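Local coordinates for oxidoreductase, NAD-binding/iron-sulfur cluster-binding protein (Nitratireductor pacificus pht-3B, PDB 6ZXU) that probably catalyses reductive removal of halogen from organohalides, using a bound cobalamin and two [4Fe-4S] clusters, at residues I554-K559 against A673-A678. Sequence-based numbering, arbitrary orientation.
Sequences ISFGDK and ANQKLA
The backbone N of Phe556 donates to OE1 of Gln675 over 3.0 Å in a nearly straight bond (N-H...O 174°), meeting a lone pair in the plane of the amide. The other end of the same amide meets a second backbone group of the loop: Gln675 NE2 donates to Ile554 O at 3.1 Å, staying close to its own amide plane but standing above the plane of that carbonyl. One glutamine side chain thus satisfies a carbonyl and an N-H on the two flanks of Ser555, and the paired bonds fix the rotation of the amide group. CG of Gln675 lies anti to the backbone N (chi1 178°) and the chain runs on extended, which carries the amide across to the loop 554-559. There the amide also reaches the edge of the Phe556 ring, with Gln675 CD in the ring plane, 3.7 Å from Phe556 CD1; the two planes are inclined by 56°. An alanine in place of Gln675 would probably leave Ile554 O and Phe556 N without these partners and open a gap beside the phenylalanine edge. The loop follows helix 544-548 in the ferredoxin-type iron-sulfur region, and its Ile554 lines the pocket of a [4Fe-4S] cluster; Gln675, just past the end of helix 671-674, joins this later part of the chain to the backbone of that loop, while the Ile554 side chain sets off away from the 673-678 segment. Beyond the amide, Leu677 adds an apolar touch, Leu677 CD1 lying 3.7 Å from Ser555 CA, and Tyr707 of helix 700-709 packs against both residues. Ser555 OG accepts from Gly557 N at 2.9 Å in an ST turn, while Arg500 binds the carbonyl oxygens of Ser555 and Gly557 through NH1.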
ATOM      1  N   ILE A 554      16.668  10.497 -11.799  1.00 13.92           N
ATOM      2  CA  ILE A 554      17.037  10.869 -10.414  1.00 14.73           C
ATOM      3  C   ILE A 554      18.347  11.635 -10.445  1.00 14.84           C
ATOM      4  O   ILE A 554      19.301  11.220 -11.086  1.00 16.23           O
ATOM      5  CB  ILE A 554      17.061   9.601  -9.506  1.00 14.08           C
ATOM      6  CG1 ILE A 554      15.655   9.027  -9.445  1.00 13.43           C
ATOM      7  CG2 ILE A 554      17.663   9.906  -8.156  1.00 13.98           C
ATOM      8  CD1 ILE A 554      15.548   7.729  -8.716  1.00 15.60           C
ATOM      9  N   SER A 555      18.415  12.713  -9.669  1.00 13.79           N
ATOM     10  CA  SER A 555      19.628  13.509  -9.547  1.00 13.81           C
ATOM     11  C   SER A 555      20.807  12.835  -8.852  1.00 15.26           C
ATOM     12  O   SER A 555      20.680  12.263  -7.770  1.00 16.14           O
ATOM     13  CB  SER A 555      19.322  14.831  -8.865  1.00 15.51           C
ATOM     14  OG  SER A 555      20.520  15.587  -8.698  1.00 17.17           O
ATOM     15  N   PHE A 556      21.957  12.868  -9.503  1.00 16.01           N
ATOM     16  CA  PHE A 556      23.262  12.491  -8.960  1.00 14.61           C
ATOM     17  C   PHE A 556      23.942  13.645  -8.274  1.00 14.95           C
ATOM     18  O   PHE A 556      25.032  13.477  -7.747  1.00 15.68           O
ATOM     19  CB  PHE A 556      24.215  12.020 -10.077  1.00 14.86           C
ATOM     20  CG  PHE A 556      23.898  10.691 -10.651  1.00 14.15           C
ATOM     21  CD1 PHE A 556      23.107  10.572 -11.713  1.00 16.25           C
ATOM     22  CD2 PHE A 556      24.521   9.577 -10.168  1.00 17.43           C
ATOM     23  CE1 PHE A 556      22.847   9.323 -12.263  1.00 19.04           C
ATOM     24  CE2 PHE A 556      24.279   8.330 -10.702  1.00 18.35           C
ATOM     25  CZ  PHE A 556      23.445   8.203 -11.768  1.00 20.05           C
ATOM     26  N   GLY A 557      23.298  14.781  -8.198  1.00 15.21           N
ATOM     27  CA  GLY A 557      23.931  15.983  -7.668  1.00 16.11           C
ATOM     28  C   GLY A 557      23.380  16.434  -6.312  1.00 18.60           C
ATOM     29  O   GLY A 557      22.888  15.640  -5.547  1.00 16.13           O
ATOM     30  N   ASP A 558      23.545  17.700  -6.020  1.00 19.15           N
ATOM     31  CA  ASP A 558      23.246  18.247  -4.741  1.00 21.70           C
ATOM     32  C   ASP A 558      21.775  18.690  -4.700  1.00 17.52           C
ATOM     33  O   ASP A 558      21.151  18.836  -5.736  1.00 15.75           O
ATOM     34  CB  ASP A 558      24.138  19.457  -4.502  1.00 24.76           C
ATOM     35  CG  ASP A 558      25.587  19.068  -4.267  1.00 35.46           C
ATOM     36  OD1 ASP A 558      25.868  17.927  -3.788  1.00 39.65           O
ATOM     37  OD2 ASP A 558      26.430  19.958  -4.553  1.00 48.40           O
ATOM     38  N   LYS A 559      21.267  18.868  -3.502  1.00 16.05           N
ATOM     39  CA  LYS A 559      19.944  19.410  -3.331  1.00 16.42           C
ATOM     40  C   LYS A 559      19.900  20.846  -3.886  1.00 17.54           C
ATOM     41  O   LYS A 559      20.899  21.556  -3.905  1.00 20.71           O
ATOM     42  CB  LYS A 559      19.525  19.393  -1.883  1.00 18.03           C
ATOM     43  CG  LYS A 559      19.158  18.008  -1.374  1.00 17.53           C
ATOM     44  CD  LYS A 559      18.904  17.990   0.129  1.00 19.33           C
ATOM     45  CE  LYS A 559      20.224  17.863   0.857  1.00 20.15           C
ATOM     46  NZ  LYS A 559      20.007  17.963   2.314  1.00 23.19           N
ATOM     47  N   ALA A 673      28.227  16.519 -11.879  1.00 25.74           N
ATOM     48  CA  ALA A 673      28.477  17.785 -12.557  1.00 24.96           C
ATOM     49  C   ALA A 673      27.989  17.795 -13.986  1.00 25.62           C
ATOM     50  O   ALA A 673      27.752  18.858 -14.546  1.00 25.99           O
ATOM     51  CB  ALA A 673      29.953  18.028 -12.569  1.00 27.73           C
ATOM     52  N   ASN A 674      27.845  16.621 -14.608  1.00 24.13           N
ATOM     53  CA  ASN A 674      27.455  16.545 -16.038  1.00 21.54           C
ATOM     54  C   ASN A 674      26.000  16.345 -16.330  1.00 21.45           C
ATOM     55  O   ASN A 674      25.494  16.814 -17.377  1.00 20.64           O
ATOM     56  CB  ASN A 674      28.296  15.476 -16.773  1.00 24.25           C
ATOM     57  CG  ASN A 674      29.746  15.949 -17.004  1.00 22.25           C
ATOM     58  OD1 ASN A 674      30.002  17.096 -17.391  1.00 26.16           O
ATOM     59  ND2 ASN A 674      30.629  15.078 -16.862  1.00 24.42           N
ATOM     60  N   GLN A 675      25.319  15.622 -15.460  1.00 19.80           N
ATOM     61  CA  GLN A 675      23.905  15.355 -15.637  1.00 20.71           C
ATOM     62  C   GLN A 675      23.111  16.688 -15.546  1.00 20.22           C
ATOM     63  O   GLN A 675      23.308  17.458 -14.619  1.00 22.02           O
ATOM     64  CB  GLN A 675      23.379  14.408 -14.566  1.00 18.38           C
ATOM     65  CG  GLN A 675      21.893  14.115 -14.658  1.00 17.78           C
ATOM     66  CD  GLN A 675      21.382  13.420 -13.419  1.00 18.03           C
ATOM     67  OE1 GLN A 675      21.696  13.813 -12.314  1.00 18.80           O
ATOM     68  NE2 GLN A 675      20.628  12.354 -13.601  1.00 16.22           N
ATOM     69  N   LYS A 676      22.239  16.941 -16.525  1.00 18.49           N
ATOM     70  CA  LYS A 676      21.377  18.095 -16.548  1.00 18.53           C
ATOM     71  C   LYS A 676      19.950  17.662 -16.634  1.00 18.33           C
ATOM     72  O   LYS A 676      19.506  17.059 -17.609  1.00 19.18           O
ATOM     73  CB  LYS A 676      21.695  19.020 -17.725  1.00 20.83           C
ATOM     74  CG  LYS A 676      23.149  19.396 -17.833  1.00 21.02           C
ATOM     75  CD  LYS A 676      23.665  20.178 -16.660  1.00 23.04           C
ATOM     76  CE  LYS A 676      25.172  20.385 -16.816  1.00 25.87           C
ATOM     77  NZ  LYS A 676      25.791  20.951 -15.590  1.00 26.66           N
ATOM     78  N   LEU A 677      19.206  17.925 -15.588  1.00 16.51           N
ATOM     79  CA  LEU A 677      17.817  17.619 -15.482  1.00 17.47           C
ATOM     80  C   LEU A 677      16.971  18.911 -15.676  1.00 16.16           C
ATOM     81  O   LEU A 677      17.462  20.018 -15.506  1.00 17.45           O
ATOM     82  CB  LEU A 677      17.539  16.947 -14.095  1.00 19.82           C
ATOM     83  CG  LEU A 677      18.339  15.657 -13.809  1.00 18.78           C
ATOM     84  CD1 LEU A 677      18.013  15.197 -12.429  1.00 19.53           C
ATOM     85  CD2 LEU A 677      18.038  14.496 -14.800  1.00 19.70           C
ATOM     86  N   ALA A 678      15.697  18.717 -16.018  1.00 16.54           N
ATOM     87  CA  ALA A 678      14.738  19.802 -16.148  1.00 15.62           C
ATOM     88  C   ALA A 678      13.835  19.815 -14.903  1.00 15.23           C
ATOM     89  O   ALA A 678      13.532  18.741 -14.335  1.00 16.99           O
ATOM     90  CB  ALA A 678      13.902  19.628 -17.382  1.00 16.32           C
TER